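Local coordinates for germination protein (Bacillus megaterium, PDB 6O59), which probably takes part in sensing germinants to trigger spore germination, being the N-terminal domain of the A subunit of the spore germinant receptor GerK3, at residues I27-F32 with A41-Y46; P230-Y235 with L263-L268; K146-E151 with N236-D241; D168-S173 with Y188-A193. One frame throughout, in Å; residues are numbered along the deposited sequence.

Contact 1: I27-F32 with A41-Y46; sequences IVIRHF and AAAIVY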
loop_
_atom_site.group_PDB
_atom_site.type_symbol
_atom_site.label_atom_id
_atom_site.label_comp_id
_atom_site.label_asym_id
_atom_site.label_seq_id
_atom_site.Cartn_x
_atom_site.Cartn_y
_atom_site.Cartn_z
ATOM N N ILE A 27 -2.863 -2.253 -0.990
ATOM C CA ILE A 27 -3.767 -1.497 -1.840
ATOM C C ILE A 27 -5.056 -2.311 -1.998
ATOM O O ILE A 27 -5.043 -3.419 -2.544
ATOM C CB ILE A 27 -3.081 -1.107 -3.158
ATOM C CG1 ILE A 27 -2.023 -0.020 -2.856
ATOM C CG2 ILE A 27 -4.119 -0.602 -4.185
ATOM C CD1 ILE A 27 -0.974 0.040 -3.728
ATOM N N VAL A 28 -6.158 -1.771 -1.448
ATOM C CA VAL A 28 -7.483 -2.409 -1.425
ATOM C C VAL A 28 -8.372 -1.908 -2.571
ATOM O O VAL A 28 -8.508 -0.699 -2.779
ATOM C CB VAL A 28 -8.195 -2.208 -0.057
ATOM C CG1 VAL A 28 -9.518 -2.947 -0.008
ATOM C CG2 VAL A 28 -7.314 -2.644 1.091
ATOM N N ILE A 29 -8.993 -2.870 -3.281
ATOM C CA ILE A 29 -9.959 -2.671 -4.354
ATOM C C ILE A 29 -11.280 -3.302 -3.899
ATOM O O ILE A 29 -11.359 -4.521 -3.732
ATOM C CB ILE A 29 -9.474 -3.228 -5.725
ATOM C CG1 ILE A 29 -8.206 -2.485 -6.198
ATOM C CG2 ILE A 29 -10.607 -3.149 -6.779
ATOM C CD1 ILE A 29 -7.453 -3.063 -7.388
ATOM N N ARG A 30 -12.302 -2.469 -3.676
ATOM C CA ARG A 30 -13.629 -2.939 -3.297
ATOM C C ARG A 30 -14.559 -2.786 -4.489
ATOM O O ARG A 30 -14.871 -1.667 -4.895
ATOM C CB ARG A 30 -14.182 -2.188 -2.070
ATOM C CG ARG A 30 -13.361 -2.337 -0.805
ATOM C CD ARG A 30 -13.898 -3.423 0.075
ATOM N NE ARG A 30 -13.582 -3.165 1.476
ATOM C CZ ARG A 30 -12.648 -3.806 2.164
ATOM N NH1 ARG A 30 -11.931 -4.765 1.588
ATOM N NH2 ARG A 30 -12.435 -3.510 3.438
ATOM N N HIS A 31 -14.950 -3.899 -5.096
ATOM C CA HIS A 31 -15.886 -3.844 -6.213
ATOM C C HIS A 31 -17.297 -3.703 -5.697
ATOM O O HIS A 31 -17.656 -4.321 -4.688
ATOM C CB HIS A 31 -15.800 -5.093 -7.085
ATOM C CG HIS A 31 -14.529 -5.206 -7.846
ATOM N ND1 HIS A 31 -13.472 -5.960 -7.369
ATOM C CD2 HIS A 31 -14.183 -4.660 -9.031
ATOM C CE1 HIS A 31 -12.517 -5.849 -8.275
ATOM N NE2 HIS A 31 -12.899 -5.075 -9.294
ATOM N N PHE A 32 -18.096 -2.896 -6.386
ATOM C CA PHE A 32 -19.507 -2.728 -6.090
ATOM C C PHE A 32 -20.261 -2.334 -7.378
ATOM O O PHE A 32 -19.653 -2.156 -8.444
ATOM C CB PHE A 32 -19.753 -1.753 -4.930
ATOM C CG PHE A 32 -19.530 -0.288 -5.201
ATOM C CD1 PHE A 32 -18.255 0.258 -5.152
ATOM C CD2 PHE A 32 -20.605 0.558 -5.456
ATOM C CE1 PHE A 32 -18.058 1.617 -5.386
ATOM C CE2 PHE A 32 -20.404 1.918 -5.681
ATOM C CZ PHE A 32 -19.135 2.440 -5.633
ATOM N N ALA A 41 -20.881 -1.022 -12.988
ATOM C CA ALA A 41 -19.818 -1.461 -12.097
ATOM C C ALA A 41 -19.000 -0.268 -11.644
ATOM O O ALA A 41 -18.735 0.633 -12.436
ATOM C CB ALA A 41 -18.925 -2.468 -12.796
ATOM N N ALA A 42 -18.619 -0.252 -10.361
ATOM C CA ALA A 42 -17.789 0.782 -9.753
ATOM C C ALA A 42 -16.810 0.147 -8.773
ATOM O O ALA A 42 -16.973 -1.019 -8.412
ATOM C CB ALA A 42 -18.659 1.818 -9.055
ATOM N N ALA A 43 -15.770 0.889 -8.375
ATOM C CA ALA A 43 -14.774 0.394 -7.420
ATOM C C ALA A 43 -14.253 1.489 -6.501
ATOM O O ALA A 43 -14.122 2.646 -6.929
ATOM C CB ALA A 43 -13.601 -0.255 -8.151
ATOM N N ILE A 44 -13.954 1.106 -5.230
ATOM C CA ILE A 44 -13.274 1.942 -4.233
ATOM C C ILE A 44 -11.836 1.448 -4.161
ATOM O O ILE A 44 -11.606 0.248 -3.947
ATOM C CB ILE A 44 -13.905 2.002 -2.815
ATOM C CG1 ILE A 44 -15.435 1.808 -2.841
ATOM C CG2 ILE A 44 -13.487 3.308 -2.103
ATOM C CD1 ILE A 44 -16.109 1.670 -1.457
ATOM N N VAL A 45 -10.876 2.350 -4.375
ATOM C CA VAL A 45 -9.456 2.008 -4.311
ATOM C C VAL A 45 -8.821 2.874 -3.235
ATOM O O VAL A 45 -8.892 4.103 -3.323
ATOM C CB VAL A 45 -8.700 2.127 -5.675
ATOM C CG1 VAL A 45 -7.259 1.636 -5.544
ATOM C CG2 VAL A 45 -9.412 1.365 -6.787
ATOM N N TYR A 46 -8.186 2.240 -2.234
ATOM C CA TYR A 46 -7.518 2.949 -1.147
ATOM C C TYR A 46 -6.359 2.131 -0.548
ATOM O O TYR A 46 -6.369 0.902 -0.630
ATOM C CB TYR A 46 -8.540 3.325 -0.047
ATOM C CG TYR A 46 -9.169 2.151 0.671
ATOM C CD1 TYR A 46 -10.284 1.501 0.142
ATOM C CD2 TYR A 46 -8.672 1.709 1.893
ATOM C CE1 TYR A 46 -10.864 0.415 0.799
ATOM C CE2 TYR A 46 -9.234 0.617 2.552
ATOM C CZ TYR A 46 -10.336 -0.023 2.006
ATOM O OH TYR A 46 -10.903 -1.084 2.675
#
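Two aromatic rings each lie across the residue paired with them on the neighbouring strand. The Tyr46 ring spreads over Val28, whose CB stands 3.9 Å from the ring centroid, and Val28 CG1 meets Tyr46 CZ at 3.6 Å. Phe32 does the same to Ala42, with CB of Ala42 3.8 Å from the Phe32 ring centroid, and its CE1 runs on to Ile44 CG1 at 3.7 Å. Both rings owe this position to the crowded first torsion, CG between backbone N and carbonyl carbon (chi1 73° in Phe32, 65° in Tyr46), which folds them over the opposite strand.

On the same face, Arg30 CG, beside the backbone N, meets the edge of the Tyr46 ring; the bend at chi2 then turns the rest of the chain so that the guanidinium lies by Tyr46 OH. The hydroxyl sits above one face of the guanidinium, 3.0 Å from Arg30 NH2, a geometry too poorly angled for a hydrogen bond; the polar partner of Arg30 is instead Gln57 OE1, which takes NE.

Beneath the side chains, Val28, Arg30 and Phe32 pair with Tyr46, Ile44 and Ala42 through six backbone bonds, two per pair, the straightest being Arg30 N to Ile44 O (2.8 Å, 171°). Helix 54-62 covers this face through Leu60, Leu61 and Gln57. Ile29, His31, Ala43 and Val45 occupy the opposite face, against helix 10-20. Strand 110-114 flanks 41-46 on its far side, so the pair is a classic antiparallel beta hairpin at the edge of a five-stranded sheet with helices on both faces.

Contact 2: P230-Y235 with L263-L268; sequences PFPTIY and LIAPAL
The backbones of 230-235 and 263-268 run antiparallel but join as a sheet only at Tyr235 and Ile264, a hydrogen-bonded pair in which Ile264 N reaches Tyr235 O at 2.7 Å, almost straight at 175°, and Tyr235 N returns to Ile264 O at 2.9 Å. Further along, Ala267 N bonds to Thr233 O at 2.9 Å, arriving well above the carbonyl plane, and makes a weak second bond to Thr233 OG1. Between these grips, the cis peptide before Pro266 turns the chain out of strand geometry. A second cis peptide, before Pro232, bends the incoming loop; there the pyrrolidine CB of Pro232 lies over the centre of the Phe231 ring.

In fold terms, 235-237 is the outermost strand of an antiparallel five-stranded sheet, added beside 262-265, and the loop 230-234 leads into it. Arg251 NH2 fixes the carbonyls of both Pro266 and Ala267 just past the strand.

Among the side chains, Ile234 crosses Leu263 obliquely, its CD1 3.8 Å from Leu263 CD1, while its CG2 branch meets Ala265 CB at 4.0 Å. Ile213 of helix 210-215 adds to this group. Tyr235, with CG anti to the backbone N, lies alongside Ile264 and presents a ring edge, CD2 being 4.1 Å from Ile264 CB. Its own CB touches Ala267 CB at 3.9 Å, and Val242 of helix 240-248 also meets Tyr235.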
loop_
_atom_site.group_PDB
_atom_site.type_symbol
_atom_site.label_atom_id
_atom_site.label_comp_id
_atom_site.label_asym_id
_atom_site.label_seq_id
_atom_site.Cartn_x
_atom_site.Cartn_y
_atom_site.Cartn_z
ATOM N N PRO A 230 24.923 -15.271 7.684
ATOM C CA PRO A 230 24.874 -15.443 6.221
ATOM C C PRO A 230 24.188 -14.249 5.544
ATOM O O PRO A 230 23.486 -13.471 6.206
ATOM C CB PRO A 230 24.068 -16.735 6.049
ATOM C CG PRO A 230 23.160 -16.758 7.241
ATOM C CD PRO A 230 23.946 -16.149 8.371
ATOM N N PHE A 231 24.397 -14.111 4.228
ATOM C CA PHE A 231 23.805 -13.052 3.425
ATOM C C PHE A 231 22.257 -13.140 3.424
ATOM O O PHE A 231 21.697 -14.213 3.196
ATOM C CB PHE A 231 24.348 -13.098 1.973
ATOM C CG PHE A 231 23.622 -12.179 1.015
ATOM C CD1 PHE A 231 22.516 -12.627 0.299
ATOM C CD2 PHE A 231 24.007 -10.847 0.875
ATOM C CE1 PHE A 231 21.818 -11.764 -0.551
ATOM C CE2 PHE A 231 23.304 -9.983 0.031
ATOM C CZ PHE A 231 22.219 -10.449 -0.678
ATOM N N PRO A 232 21.555 -12.004 3.597
ATOM C CA PRO A 232 22.074 -10.664 3.885
ATOM C C PRO A 232 22.082 -10.369 5.385
ATOM O O PRO A 232 21.200 -10.827 6.114
ATOM C CB PRO A 232 21.086 -9.762 3.133
ATOM C CG PRO A 232 19.749 -10.536 3.177
ATOM C CD PRO A 232 20.079 -11.987 3.524
ATOM N N THR A 233 23.067 -9.580 5.844
ATOM C CA THR A 233 23.106 -9.112 7.231
ATOM C C THR A 233 21.938 -8.176 7.397
ATOM O O THR A 233 21.583 -7.479 6.439
ATOM C CB THR A 233 24.428 -8.438 7.554
ATOM O OG1 THR A 233 24.652 -7.344 6.655
ATOM C CG2 THR A 233 25.566 -9.402 7.534
ATOM N N ILE A 234 21.301 -8.184 8.566
ATOM C CA ILE A 234 20.119 -7.338 8.758
ATOM C C ILE A 234 20.345 -6.346 9.909
ATOM O O ILE A 234 21.089 -6.627 10.867
ATOM C CB ILE A 234 18.796 -8.153 8.940
ATOM C CG1 ILE A 234 18.868 -9.110 10.152
ATOM C CG2 ILE A 234 18.421 -8.902 7.660
ATOM C CD1 ILE A 234 17.535 -9.764 10.583
ATOM N N TYR A 235 19.692 -5.178 9.791
ATOM C CA TYR A 235 19.733 -4.124 10.788
ATOM C C TYR A 235 18.310 -3.871 11.305
ATOM O O TYR A 235 17.412 -3.607 10.513
ATOM C CB TYR A 235 20.375 -2.867 10.198
ATOM C CG TYR A 235 20.186 -1.620 11.028
ATOM C CD1 TYR A 235 20.867 -1.444 12.229
ATOM C CD2 TYR A 235 19.329 -0.604 10.607
ATOM C CE1 TYR A 235 20.680 -0.301 13.005
ATOM C CE2 TYR A 235 19.149 0.549 11.367
ATOM C CZ TYR A 235 19.828 0.697 12.560
ATOM O OH TYR A 235 19.642 1.827 13.305
ATOM N N LEU A 263 13.316 -4.495 9.563
ATOM C CA LEU A 263 14.620 -5.114 9.330
ATOM C C LEU A 263 15.151 -4.625 7.994
ATOM O O LEU A 263 14.513 -4.835 6.958
ATOM C CB LEU A 263 14.547 -6.652 9.392
ATOM C CG LEU A 263 14.069 -7.241 10.722
ATOM C CD1 LEU A 263 13.851 -8.725 10.614
ATOM C CD2 LEU A 263 15.041 -6.924 11.854
ATOM N N ILE A 264 16.277 -3.893 8.026
ATOM C CA ILE A 264 16.916 -3.307 6.837
ATOM C C ILE A 264 17.934 -4.291 6.317
ATOM O O ILE A 264 18.740 -4.818 7.092
ATOM C CB ILE A 264 17.550 -1.936 7.184
ATOM C CG1 ILE A 264 16.487 -0.897 7.663
ATOM C CG2 ILE A 264 18.444 -1.384 6.048
ATOM C CD1 ILE A 264 15.385 -0.544 6.695
ATOM N N ALA A 265 17.879 -4.563 5.010
ATOM C CA ALA A 265 18.814 -5.483 4.366
ATOM C C ALA A 265 19.306 -4.946 3.004
ATOM O O ALA A 265 18.514 -4.432 2.214
ATOM C CB ALA A 265 18.180 -6.861 4.202
ATOM N N PRO A 266 20.616 -5.067 2.697
ATOM C CA PRO A 266 21.712 -5.573 3.542
ATOM C C PRO A 266 22.117 -4.473 4.534
ATOM O O PRO A 266 21.972 -3.287 4.220
ATOM C CB PRO A 266 22.818 -5.918 2.515
ATOM C CG PRO A 266 22.237 -5.612 1.139
ATOM C CD PRO A 266 21.147 -4.620 1.399
ATOM N N ALA A 267 22.580 -4.852 5.739
ATOM C CA ALA A 267 22.967 -3.875 6.766
ATOM C C ALA A 267 24.194 -3.046 6.323
ATOM O O ALA A 267 24.245 -1.851 6.595
ATOM C CB ALA A 267 23.240 -4.574 8.088
ATOM N N LEU A 268 25.143 -3.666 5.607
ATOM C CA LEU A 268 26.301 -2.977 5.050
ATOM C C LEU A 268 26.087 -2.899 3.537
ATOM O O LEU A 268 26.065 -3.931 2.856
ATOM C CB LEU A 268 27.624 -3.662 5.437
ATOM C CG LEU A 268 28.910 -2.918 5.120
ATOM C CD1 LEU A 268 29.057 -1.653 5.969
ATOM C CD2 LEU A 268 30.096 -3.817 5.307
#

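Contact 3: K146-E151 with N236-D241; sequences KGAFTE and NTERPD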
loop_
_atom_site.group_PDB
_atom_site.type_symbol
_atom_site.label_atom_id
_atom_site.label_comp_id
_atom_site.label_asym_id
_atom_site.label_seq_id
_atom_site.Cartn_x
_atom_site.Cartn_y
_atom_site.Cartn_z
ATOM N N LYS A 146 8.260 7.272 20.661
ATOM C CA LYS A 146 6.811 7.337 20.903
ATOM C C LYS A 146 6.016 6.849 19.668
ATOM O O LYS A 146 5.041 6.098 19.834
ATOM C CB LYS A 146 6.370 8.760 21.310
ATOM N N GLY A 147 6.435 7.290 18.469
ATOM C CA GLY A 147 5.871 6.901 17.173
ATOM C C GLY A 147 6.722 5.821 16.526
ATOM O O GLY A 147 7.174 5.956 15.381
ATOM N N ALA A 148 6.980 4.753 17.301
ATOM C CA ALA A 148 7.786 3.607 16.923
ATOM C C ALA A 148 6.918 2.491 16.373
ATOM O O ALA A 148 5.701 2.479 16.580
ATOM C CB ALA A 148 8.573 3.107 18.128
ATOM N N PHE A 149 7.555 1.536 15.687
ATOM C CA PHE A 149 6.892 0.368 15.150
ATOM C C PHE A 149 6.265 -0.471 16.273
ATOM O O PHE A 149 6.733 -0.448 17.409
ATOM C CB PHE A 149 7.888 -0.465 14.357
ATOM C CG PHE A 149 8.282 0.132 13.028
ATOM C CD1 PHE A 149 7.322 0.408 12.056
ATOM C CD2 PHE A 149 9.622 0.314 12.698
ATOM C CE1 PHE A 149 7.693 0.902 10.799
ATOM C CE2 PHE A 149 9.992 0.810 11.444
ATOM C CZ PHE A 149 9.024 1.105 10.506
ATOM N N THR A 150 5.197 -1.197 15.939
ATOM C CA THR A 150 4.446 -2.076 16.836
ATOM C C THR A 150 4.638 -3.550 16.415
ATOM O O THR A 150 5.401 -3.848 15.487
ATOM C CB THR A 150 2.952 -1.685 16.817
ATOM O OG1 THR A 150 2.417 -1.887 15.503
ATOM C CG2 THR A 150 2.718 -0.259 17.248
ATOM N N GLU A 151 3.888 -4.461 17.069
ATOM C CA GLU A 151 3.909 -5.901 16.796
ATOM C C GLU A 151 3.074 -6.248 15.540
ATOM O O GLU A 151 3.181 -7.375 15.030
ATOM C CB GLU A 151 3.396 -6.687 18.011
ATOM C CG GLU A 151 3.967 -6.246 19.350
ATOM C CD GLU A 151 4.606 -7.335 20.196
ATOM O OE1 GLU A 151 5.734 -7.106 20.690
ATOM O OE2 GLU A 151 3.987 -8.411 20.371
ATOM N N ASN A 236 18.101 -3.977 12.624
ATOM C CA ASN A 236 16.799 -3.750 13.243
ATOM C C ASN A 236 16.630 -2.283 13.698
ATOM O O ASN A 236 17.494 -1.736 14.383
ATOM C CB ASN A 236 16.595 -4.695 14.428
ATOM C CG ASN A 236 17.560 -4.501 15.583
ATOM O OD1 ASN A 236 18.779 -4.469 15.423
ATOM N ND2 ASN A 236 17.032 -4.373 16.780
ATOM N N THR A 237 15.501 -1.665 13.347
ATOM C CA THR A 237 15.192 -0.287 13.739
ATOM C C THR A 237 13.725 -0.171 14.110
ATOM O O THR A 237 12.862 -0.707 13.409
ATOM C CB THR A 237 15.587 0.730 12.637
ATOM O OG1 THR A 237 15.157 2.027 13.017
ATOM C CG2 THR A 237 15.010 0.404 11.268
ATOM N N GLU A 238 13.433 0.550 15.188
ATOM C CA GLU A 238 12.045 0.781 15.600
ATOM C C GLU A 238 11.526 2.123 15.053
ATOM O O GLU A 238 10.376 2.456 15.290
ATOM C CB GLU A 238 11.903 0.724 17.122
ATOM C CG GLU A 238 12.656 1.802 17.885
ATOM C CD GLU A 238 12.559 1.713 19.395
ATOM O OE1 GLU A 238 12.438 0.581 19.924
ATOM O OE2 GLU A 238 12.610 2.781 20.050
ATOM N N ARG A 239 12.368 2.855 14.288
ATOM C CA ARG A 239 12.091 4.180 13.740
ATOM C C ARG A 239 11.654 4.144 12.259
ATOM O O ARG A 239 12.478 3.861 11.390
ATOM C CB ARG A 239 13.351 5.059 13.900
ATOM C CG ARG A 239 13.602 5.587 15.312
ATOM C CD ARG A 239 14.944 6.309 15.434
ATOM N NE ARG A 239 15.008 7.567 14.671
ATOM C CZ ARG A 239 16.125 8.252 14.412
ATOM N NH1 ARG A 239 17.298 7.810 14.846
ATOM N NH2 ARG A 239 16.073 9.382 13.719
ATOM N N PRO A 240 10.387 4.502 11.927
ATOM C CA PRO A 240 9.962 4.488 10.499
ATOM C C PRO A 240 10.771 5.428 9.581
ATOM O O PRO A 240 10.940 5.102 8.405
ATOM C CB PRO A 240 8.475 4.895 10.552
ATOM C CG PRO A 240 8.038 4.547 11.966
ATOM C CD PRO A 240 9.252 4.846 12.816
ATOM N N ASP A 241 11.289 6.569 10.102
ATOM C CA ASP A 241 12.105 7.507 9.304
ATOM C C ASP A 241 13.429 6.864 8.866
ATOM O O ASP A 241 13.859 7.093 7.739
ATOM C CB ASP A 241 12.365 8.820 10.042
ATOM C CG ASP A 241 12.894 8.661 11.447
ATOM O OD1 ASP A 241 12.142 8.137 12.314
ATOM O OD2 ASP A 241 14.040 9.080 11.695
#
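The Phe149 ring has Pro240 over one face, with CG 4.0 Å from the ring centroid and 18° off the normal, a CH-pi contact displaced toward the rim. At the ring edge, near its plane, stands the carbonyl of Thr237, whose O is 3.5 Å from Phe149 CD2. The tip of the ring, Phe149 CZ, comes to 3.5 Å from Pro240 CA; ring and pyrrolidine pass alongside with their tips pointing opposite ways. Phe149 also forms an edge-to-face pair with Phe255 of strand 252-256, which places the ring in the core beside the sheet.

One backbone bond fixes the base of this ring: Phe149 N donates to Glu238 O at 3.0 Å, nearly straight at 162° and in the carbonyl plane. The same oxygen is bordered by Ala148, whose CB lies 3.4 Å from Glu238 O. With CG beside the backbone N and anti to the carbonyl carbon (chi1 -73°), the ring extends from this bond along 237-240.

The receiving chain is the junction between strand 235-237 and helix 240-248. Here Thr237 OG1 accepts from Arg239 N at 3.2 Å, an ST turn that carries the chain from strand to helix. Arg239 takes the N-cap position and Pro240 opens the helix, where a missing N-H costs no helical bond. The Arg239 side chain leads away from Phe149 and forms a salt bridge from NH2 to Asp241 OD2. Helix 153-163 packs against Pro240 through Met159 and Ile163, while its Asn156 OD1 accepts from Thr150 N.

Contact 4: D168-S173 with Y188-A193; sequences DLWLES and YIHGIA
Ile189 O is gripped by two donors of its own segment, Ile192 N at 3.0 Å and Ala193 N at 2.9 Å. The first closes a type II turn over His190 and Gly191, the glycine having a positive phi of 98°. The turn ends strand 182-189.

Three backbone bonds join the segments: Trp170 N to Tyr188 O, a longer return from Tyr188 N to Trp170 O, and His190 N to Asp168 O at 2.8 Å, with the donor above the carbonyl plane. Leu169 and Ile189 form the non-hydrogen-bonded pair on the face of this antiparallel hairpin opposite Trp170 and Tyr188.

Trp170 carries the contact. His190 lies side by side with it in an offset stack, ring centroids 4.0 Å apart and planes at 9°. His190 CB also rests over the indole's six-membered ring, 3.6 Å from its centroid. At the indole edge, in plane, Tyr188 OH approaches Trp170 CE3 at 3.3 Å. The crowded chi1 of Tyr188 (66°) folds its ring over Trp170 CB. Glu172 OE1 forms a salt bridge with Arg202.

In this parallel stack any N-H of the imidazole, lying in its plane, would point along the indole face and not into it. Asp168 OD1 lies at the imidazole edge, 5.3 Å from His190 NE2; this carboxylate and the indole face may modestly favour a protonated His190, whose charge is not seen.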
loop_
_atom_site.group_PDB
_atom_site.type_symbol
_atom_site.label_atom_id
_atom_site.label_comp_id
_atom_site.label_asym_id
_atom_site.label_seq_id
_atom_site.Cartn_x
_atom_site.Cartn_y
_atom_site.Cartn_z
ATOM N N ASP A 168 5.925 3.797 -6.398
ATOM C CA ASP A 168 7.079 2.945 -6.701
ATOM C C ASP A 168 7.497 2.121 -5.474
ATOM O O ASP A 168 8.281 1.172 -5.613
ATOM C CB ASP A 168 8.252 3.763 -7.259
ATOM C CG ASP A 168 8.089 4.185 -8.709
ATOM O OD1 ASP A 168 7.185 3.642 -9.389
ATOM O OD2 ASP A 168 8.882 5.046 -9.174
ATOM N N LEU A 169 6.931 2.441 -4.285
ATOM C CA LEU A 169 7.161 1.650 -3.078
ATOM C C LEU A 169 6.307 0.392 -3.199
ATOM O O LEU A 169 5.071 0.452 -3.149
ATOM C CB LEU A 169 6.871 2.425 -1.784
ATOM C CG LEU A 169 7.046 1.648 -0.463
ATOM C CD1 LEU A 169 8.422 0.996 -0.359
ATOM C CD2 LEU A 169 6.818 2.559 0.719
ATOM N N TRP A 170 6.982 -0.726 -3.480
ATOM C CA TRP A 170 6.317 -1.996 -3.704
ATOM C C TRP A 170 6.460 -2.914 -2.478
ATOM O O TRP A 170 7.550 -3.050 -1.920
ATOM C CB TRP A 170 6.853 -2.645 -4.982
ATOM C CG TRP A 170 6.448 -1.934 -6.244
ATOM C CD1 TRP A 170 5.735 -0.773 -6.347
ATOM C CD2 TRP A 170 6.755 -2.332 -7.586
ATOM N NE1 TRP A 170 5.584 -0.424 -7.667
ATOM C CE2 TRP A 170 6.202 -1.362 -8.451
ATOM C CE3 TRP A 170 7.435 -3.429 -8.149
ATOM C CZ2 TRP A 170 6.283 -1.466 -9.846
ATOM C CZ3 TRP A 170 7.532 -3.521 -9.533
ATOM C CH2 TRP A 170 6.966 -2.545 -10.364
ATOM N N LEU A 171 5.299 -3.453 -1.997
ATOM C CA LEU A 171 5.131 -4.331 -0.821
ATOM C C LEU A 171 4.749 -5.750 -1.258
ATOM O O LEU A 171 3.785 -5.910 -2.000
ATOM C CB LEU A 171 4.055 -3.765 0.130
ATOM C CG LEU A 171 4.435 -2.637 1.121
ATOM C CD1 LEU A 171 4.856 -1.354 0.430
ATOM C CD2 LEU A 171 3.258 -2.291 1.987
ATOM N N GLU A 172 5.516 -6.771 -0.815
ATOM C CA GLU A 172 5.418 -8.182 -1.173
ATOM C C GLU A 172 5.225 -8.982 0.102
ATOM O O GLU A 172 6.109 -8.998 0.963
ATOM C CB GLU A 172 6.700 -8.605 -1.922
ATOM C CG GLU A 172 6.564 -9.873 -2.729
ATOM C CD GLU A 172 7.872 -10.412 -3.277
ATOM O OE1 GLU A 172 8.710 -9.603 -3.745
ATOM O OE2 GLU A 172 8.058 -11.650 -3.240
ATOM N N SER A 173 4.045 -9.581 0.250
ATOM C CA SER A 173 3.705 -10.413 1.398
ATOM C C SER A 173 4.078 -11.856 1.137
ATOM O O SER A 173 3.916 -12.347 0.019
ATOM C CB SER A 173 2.227 -10.293 1.732
ATOM O OG SER A 173 2.003 -9.005 2.283
ATOM N N TYR A 188 10.584 -2.396 -0.954
ATOM C CA TYR A 188 11.666 -1.830 -1.761
ATOM C C TYR A 188 11.078 -0.783 -2.699
ATOM O O TYR A 188 9.900 -0.887 -3.054
ATOM C CB TYR A 188 12.445 -2.920 -2.538
ATOM C CG TYR A 188 11.635 -3.631 -3.602
ATOM C CD1 TYR A 188 10.811 -4.709 -3.283
ATOM C CD2 TYR A 188 11.710 -3.236 -4.941
ATOM C CE1 TYR A 188 10.058 -5.361 -4.262
ATOM C CE2 TYR A 188 10.962 -3.879 -5.927
ATOM C CZ TYR A 188 10.140 -4.942 -5.587
ATOM O OH TYR A 188 9.411 -5.567 -6.574
ATOM N N ILE A 189 11.888 0.223 -3.104
ATOM C CA ILE A 189 11.404 1.221 -4.046
ATOM C C ILE A 189 11.877 0.783 -5.423
ATOM O O ILE A 189 13.081 0.832 -5.729
ATOM C CB ILE A 189 11.769 2.711 -3.727
ATOM C CG1 ILE A 189 11.260 3.141 -2.333
ATOM C CG2 ILE A 189 11.210 3.656 -4.815
ATOM C CD1 ILE A 189 11.787 4.491 -1.820
ATOM N N HIS A 190 10.917 0.337 -6.243
ATOM C CA HIS A 190 11.127 -0.074 -7.627
ATOM C C HIS A 190 11.796 1.066 -8.421
ATOM O O HIS A 190 11.308 2.196 -8.413
ATOM C CB HIS A 190 9.774 -0.452 -8.244
ATOM C CG HIS A 190 9.821 -0.581 -9.727
ATOM N ND1 HIS A 190 10.312 -1.714 -10.327
ATOM C CD2 HIS A 190 9.473 0.310 -10.681
ATOM C CE1 HIS A 190 10.239 -1.488 -11.628
ATOM N NE2 HIS A 190 9.747 -0.280 -11.887
ATOM N N GLY A 191 12.915 0.770 -9.062
ATOM C CA GLY A 191 13.645 1.775 -9.831
ATOM C C GLY A 191 14.803 2.401 -9.084
ATOM O O GLY A 191 15.710 2.958 -9.709
ATOM N N ILE A 192 14.766 2.342 -7.739
ATOM C CA ILE A 192 15.835 2.839 -6.874
ATOM C C ILE A 192 16.627 1.608 -6.413
ATOM O O ILE A 192 17.845 1.569 -6.596
ATOM C CB ILE A 192 15.313 3.740 -5.719
ATOM C CG1 ILE A 192 14.835 5.100 -6.286
ATOM C CG2 ILE A 192 16.402 3.956 -4.670
ATOM C CD1 ILE A 192 14.036 6.029 -5.338
ATOM N N ALA A 193 15.928 0.584 -5.877
ATOM C CA ALA A 193 16.565 -0.657 -5.465
ATOM C C ALA A 193 17.049 -1.452 -6.679
ATOM O O ALA A 193 16.370 -1.481 -7.713
ATOM C CB ALA A 193 15.604 -1.495 -4.643
#

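Overall arrangement
From the N terminus, contact 1 comes first, closing the hairpin 27-34/40-47 at the edge of one five-stranded antiparallel sheet. The other three contacts gather at a second sheet with the same strand order, 1-2-4-5-3. Contact 3 opens at 146-151 and closes at 236-241; contact 4, the hairpin 169-176/182-189, is nested inside that loop. Contact 2 opens at 230-235 before contact 3 closes and ends at 263-268, so these two cross, and they touch along the neighbouring strands 235-237 and 262-265. Contacts 1 and 2 lie on opposite sides of the chain's centre, about 36 Å between centres, whereas contact 4 comes within about 6 Å of contact 1 by nearest atoms.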